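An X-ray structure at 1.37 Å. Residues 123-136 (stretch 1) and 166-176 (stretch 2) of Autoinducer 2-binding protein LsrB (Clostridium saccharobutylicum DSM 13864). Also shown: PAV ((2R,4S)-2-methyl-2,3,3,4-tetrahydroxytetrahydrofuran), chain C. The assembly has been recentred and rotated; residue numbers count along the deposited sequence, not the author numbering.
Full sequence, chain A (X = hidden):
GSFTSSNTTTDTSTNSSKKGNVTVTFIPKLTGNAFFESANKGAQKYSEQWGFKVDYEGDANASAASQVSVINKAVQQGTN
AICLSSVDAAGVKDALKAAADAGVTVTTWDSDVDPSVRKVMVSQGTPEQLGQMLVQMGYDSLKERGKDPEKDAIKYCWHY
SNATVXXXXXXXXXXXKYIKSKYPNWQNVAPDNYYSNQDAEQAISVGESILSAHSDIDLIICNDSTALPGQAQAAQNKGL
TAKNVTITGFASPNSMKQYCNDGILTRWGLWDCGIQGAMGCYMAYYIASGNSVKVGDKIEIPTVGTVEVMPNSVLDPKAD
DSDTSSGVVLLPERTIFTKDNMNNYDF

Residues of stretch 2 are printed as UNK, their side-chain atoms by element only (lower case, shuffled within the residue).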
# COMPACT_ATOMS: atom_id res chain seq x y z
N SER A 123 1.96 4.95 8.02
CA SER A 123 0.96 4.08 7.42
C SER A 123 -0.21 4.88 6.85
O SER A 123 -0.70 5.83 7.47
CB SER A 123 0.44 3.10 8.46
OG SER A 123 -0.60 2.30 7.91
N GLN A 124 -0.72 4.40 5.71
CA GLN A 124 -1.86 4.98 5.04
C GLN A 124 -3.19 4.72 5.75
O GLN A 124 -4.19 5.35 5.38
CB GLN A 124 -1.96 4.44 3.60
CG GLN A 124 -1.95 2.91 3.46
CD GLN A 124 -0.56 2.30 3.27
OE1 GLN A 124 0.38 2.67 3.97
NE2 GLN A 124 -0.45 1.34 2.37
N GLY A 125 -3.25 3.84 6.74
CA GLY A 125 -4.49 3.64 7.48
C GLY A 125 -4.46 2.34 8.24
O GLY A 125 -3.58 1.50 8.07
N THR A 126 -5.46 2.18 9.12
CA THR A 126 -5.55 0.92 9.84
C THR A 126 -6.08 -0.16 8.89
O THR A 126 -6.78 0.14 7.90
CB THR A 126 -6.47 1.03 11.05
OG1 THR A 126 -7.81 1.21 10.57
CG2 THR A 126 -6.07 2.22 11.95
N PRO A 127 -5.81 -1.43 9.19
CA PRO A 127 -6.30 -2.48 8.30
C PRO A 127 -7.81 -2.59 8.31
O PRO A 127 -8.41 -2.96 7.30
CB PRO A 127 -5.59 -3.76 8.77
CG PRO A 127 -5.10 -3.46 10.12
CD PRO A 127 -4.90 -1.96 10.22
N GLU A 128 -8.46 -2.25 9.42
CA GLU A 128 -9.92 -2.21 9.42
C GLU A 128 -10.43 -1.13 8.48
O GLU A 128 -11.35 -1.37 7.69
CB GLU A 128 -10.45 -2.03 10.86
CG GLU A 128 -11.95 -2.22 10.94
CD GLU A 128 -12.48 -2.18 12.37
OE1 GLU A 128 -11.66 -2.40 13.30
OE2 GLU A 128 -13.71 -1.95 12.56
N GLN A 129 -9.84 0.08 8.55
CA GLN A 129 -10.25 1.17 7.68
C GLN A 129 -10.08 0.78 6.22
O GLN A 129 -10.96 1.01 5.38
CB GLN A 129 -9.36 2.42 7.90
CG GLN A 129 -9.66 3.29 9.09
CD GLN A 129 -8.70 4.48 9.09
OE1 GLN A 129 -7.47 4.34 8.90
NE2 GLN A 129 -9.26 5.66 9.27
N LEU A 130 -8.91 0.23 5.88
CA LEU A 130 -8.59 -0.00 4.48
C LEU A 130 -9.31 -1.23 3.95
O LEU A 130 -9.83 -1.20 2.82
CB LEU A 130 -7.06 -0.11 4.30
CG LEU A 130 -6.36 1.24 4.53
CD1 LEU A 130 -4.88 1.06 4.83
CD2 LEU A 130 -6.56 2.15 3.31
N GLY A 131 -9.42 -2.30 4.75
CA GLY A 131 -10.22 -3.44 4.32
C GLY A 131 -11.67 -3.07 4.08
O GLY A 131 -12.26 -3.46 3.07
N GLN A 132 -12.26 -2.27 4.99
CA GLN A 132 -13.66 -1.86 4.81
C GLN A 132 -13.82 -0.90 3.64
O GLN A 132 -14.80 -0.97 2.90
CB GLN A 132 -14.16 -1.27 6.12
CG GLN A 132 -14.24 -2.35 7.17
CD GLN A 132 -14.64 -1.88 8.53
OE1 GLN A 132 -14.38 -2.57 9.53
NE2 GLN A 132 -15.30 -0.73 8.60
N MET A 133 -12.83 -0.00 3.43
CA MET A 133 -12.87 0.88 2.27
C MET A 133 -12.92 0.08 0.98
O MET A 133 -13.72 0.40 0.08
CB MET A 133 -11.64 1.78 2.28
CG MET A 133 -11.56 2.73 1.11
SD MET A 133 -9.97 3.59 1.26
CE MET A 133 -10.01 4.59 -0.24
N LEU A 134 -12.09 -0.97 0.86
CA LEU A 134 -12.11 -1.80 -0.35
C LEU A 134 -13.48 -2.42 -0.58
O LEU A 134 -14.03 -2.34 -1.70
CB LEU A 134 -11.04 -2.89 -0.24
CG LEU A 134 -9.62 -2.32 -0.38
CD1 LEU A 134 -8.68 -3.30 0.28
CD2 LEU A 134 -9.22 -2.13 -1.84
N VAL A 135 -14.06 -3.01 0.46
CA VAL A 135 -15.36 -3.65 0.32
C VAL A 135 -16.43 -2.63 -0.02
O VAL A 135 -17.30 -2.89 -0.86
CB VAL A 135 -15.70 -4.44 1.60
CG1 VAL A 135 -17.10 -5.01 1.48
CG2 VAL A 135 -14.65 -5.54 1.84
N GLN A 136 -16.38 -1.44 0.62
CA GLN A 136 -17.39 -0.42 0.37
C GLN A 136 -17.33 0.10 -1.06
O GLN A 136 -18.36 0.36 -1.68
CB GLN A 136 -17.24 0.74 1.36
CG GLN A 136 -18.31 1.80 1.17
CD GLN A 136 -19.68 1.28 1.60
OE1 GLN A 136 -19.84 0.70 2.68
NE2 GLN A 136 -20.68 1.48 0.75
N UNK A 166 3.10 -7.56 4.59
CA UNK A 166 2.33 -7.16 5.77
C UNK A 166 1.10 -6.33 5.41
O UNK A 166 0.00 -6.64 5.89
o UNK A 166 4.26 -7.35 7.12
c UNK A 166 2.48 -5.95 7.94
c UNK A 166 3.24 -6.43 6.74
N UNK A 167 1.23 -5.28 4.59
CA UNK A 167 0.10 -4.38 4.42
C UNK A 167 -1.10 -5.06 3.77
O UNK A 167 -2.21 -5.11 4.33
c UNK A 167 0.98 -3.21 2.28
c UNK A 167 0.49 -3.06 3.72
o UNK A 167 1.41 -4.29 1.84
o UNK A 167 0.94 -2.16 1.60
N UNK A 168 -0.89 -5.63 2.59
CA UNK A 168 -2.01 -6.10 1.80
C UNK A 168 -2.69 -7.30 2.44
O UNK A 168 -3.92 -7.42 2.34
c UNK A 168 -1.54 -6.41 0.39
o UNK A 168 -0.61 -6.64 -2.24
c UNK A 168 -0.49 -5.51 -1.71
n UNK A 168 0.13 -4.49 -2.31
c UNK A 168 -1.04 -5.20 -0.36
N UNK A 169 -1.93 -8.19 3.09
CA UNK A 169 -2.57 -9.29 3.79
C UNK A 169 -3.38 -8.82 5.00
O UNK A 169 -4.43 -9.38 5.29
c UNK A 169 -1.13 -11.13 2.93
c UNK A 169 -1.54 -10.35 4.15
n UNK A 169 0.00 -10.78 2.35
o UNK A 169 -1.87 -12.00 2.49
N UNK A 170 -2.93 -7.77 5.69
CA UNK A 170 -3.73 -7.28 6.82
C UNK A 170 -5.07 -6.75 6.33
O UNK A 170 -6.09 -6.92 7.02
o UNK A 170 -2.85 -4.98 7.02
c UNK A 170 -2.96 -6.25 7.65
N UNK A 171 -5.10 -6.14 5.15
CA UNK A 171 -6.37 -5.66 4.61
C UNK A 171 -7.27 -6.81 4.20
O UNK A 171 -8.48 -6.73 4.39
c UNK A 171 -3.49 -2.09 3.39
c UNK A 171 -3.29 -2.32 0.65
c UNK A 171 -4.33 -2.99 2.71
c UNK A 171 -4.22 -3.10 1.32
c UNK A 171 -4.78 -3.11 4.90
c UNK A 171 -2.47 -1.43 1.35
c UNK A 171 -6.13 -4.72 3.43
c UNK A 171 -5.15 -3.63 3.70
c UNK A 171 -2.56 -1.29 2.71
n UNK A 171 -3.78 -2.17 4.72
N UNK A 172 -6.72 -7.85 3.57
CA UNK A 172 -7.51 -9.01 3.18
C UNK A 172 -8.13 -9.65 4.41
O UNK A 172 -9.32 -9.96 4.41
o UNK A 172 -7.41 -12.36 3.74
c UNK A 172 -7.38 -11.11 1.73
n UNK A 172 -8.11 -13.37 1.89
c UNK A 172 -6.63 -10.00 2.41
c UNK A 172 -7.62 -12.34 2.55
N UNK A 173 -7.37 -9.77 5.49
CA UNK A 173 -7.91 -10.41 6.69
C UNK A 173 -9.08 -9.60 7.23
O UNK A 173 -10.13 -10.16 7.58
c UNK A 173 -7.40 -10.96 9.07
c UNK A 173 -6.80 -10.60 7.74
c UNK A 173 -5.83 -11.67 7.27
N UNK A 174 -8.92 -8.28 7.31
CA UNK A 174 -10.00 -7.45 7.85
C UNK A 174 -11.16 -7.35 6.87
O UNK A 174 -12.33 -7.34 7.31
c UNK A 174 -9.46 -6.07 8.19
c UNK A 174 -8.53 -6.08 9.41
c UNK A 174 -9.21 -6.70 10.62
o UNK A 174 -8.60 -7.58 11.26
o UNK A 174 -10.38 -6.34 10.87
N UNK A 175 -10.89 -7.28 5.57
CA UNK A 175 -11.96 -7.23 4.59
C UNK A 175 -12.78 -8.50 4.58
O UNK A 175 -14.01 -8.46 4.48
N UNK A 176 -12.12 -9.65 4.72
CA UNK A 176 -12.84 -10.92 4.79
C UNK A 176 -13.71 -10.99 6.03
O UNK A 176 -14.84 -11.49 5.96
o UNK A 176 -12.71 -14.19 2.47
o UNK A 176 -12.95 -12.19 1.71
c UNK A 176 -11.30 -12.42 3.38
c UNK A 176 -11.88 -12.11 4.75
c UNK A 176 -12.38 -12.98 2.44
O2 PAV C . -1.93 -1.24 -2.50
C2 PAV C . -0.62 -0.64 -2.64
C1 PAV C . -0.68 0.77 -3.26
O5 PAV C . 0.04 -1.47 -3.75
C5 PAV C . 1.38 -1.36 -3.58
C4 PAV C . 1.63 -0.66 -2.23
O4 PAV C . 2.65 -1.33 -1.50
C3 PAV C . 0.24 -0.74 -1.59
O3 PAV C . 0.05 0.33 -0.70
O13 PAV C . 0.07 -1.98 -0.94
O HOH W 1 -2.31 -0.68 6.74

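Position 166 opens the helix with a first side-chain carbon that carries one oxygen and one carbon. That branching identifies Thr166, whose side chain is out of reach of stretch 1 and takes no part in the contact.

Position 167 has two carbons, the second bearing two oxygens: a short carboxylate, Asp167. One oxygen, OD2, accepts a hydrogen bond from PAV O13 at 2.7 Å and comes within 3.8 Å of Gln124 NE2. The other, Asp167 OD1, receives a weak bond of 2.8 Å from the backbone N of position 168. A carboxylate suits a place where a ligand hydroxyl must find an acceptor.

At position 168 three carbons run in line and the third holds one oxygen and one nitrogen, the amide of Gln168. Its CA-to-CB bond points away from stretch 1, and NE2 donates to PAV O13 at 2.9 Å. O13 therefore donates to the carboxylate and accepts from the amide, in keeping with a protein named for binding autoinducer 2.

Position 169 carries the same amide on one carbon fewer, hence Asn169; it too is out of reach of stretch 1, its OD1 hydrogen-bonded elsewhere in the structure. Position 170 has one carbon and one oxygen, Ser170. Its OG donates to Asp167 O at 2.8 Å, folding the hydroxyl back on its own helix, and packs 3.5 Å from Pro127 CB, where a small side chain fits.

Position 171 holds a carbon followed by fused five- and six-membered rings with eight carbons and one nitrogen, which can be only Trp171. Its ring settles among Pro127, Leu130, Gly131 and Leu134. Leu130 CB lies over one face, 3.9 Å from the centroid of the five-membered ring, a CH-pi contact, while Pro127 CA and Gln124 NE2 meet the edge. The indole also has a polar task: NE1 donates to water 1 at 2.9 Å, and that water donates to Gly125 O, also at 2.9 Å.

Position 172, three carbons ending in one oxygen and one nitrogen, is Gln172; its CA-to-CB bond points away from stretch 1, and NE2 is hydrogen-bonded elsewhere. Position 173, one carbon bearing two others, is Val173, exposed and without contact here.

Position 174 has three carbons, the last with two oxygens: Glu174. Its CB lies 3.4 Å from Pro127 O and its CG 3.8 Å from Glu128 N, while OE1 reaches to 4.3 Å from Glu128 CB.

Position 175 has no side-chain atoms and is Gly175. Its CA lies 4.2 Å from Gly131 CA; a CB would be crowded by Trp171 O at 3.2 Å, so bare backbone suits this approach. Position 176, again three carbons with two terminal oxygens, is Glu176, its CA-to-CB bond pointing away and its carboxylate bonded elsewhere.

The helix axes approach to 7.6 Å and cross at -65°. Gly131 permits this closeness, since a CB there would lie 2.8 Å from Gly175 N. No direct hydrogen bond joins the stretches; glycine-to-glycine packing, the indole knob and one bridging water make the contact.

Stretch 2, residues 166-176: TDQNSWQVEGE
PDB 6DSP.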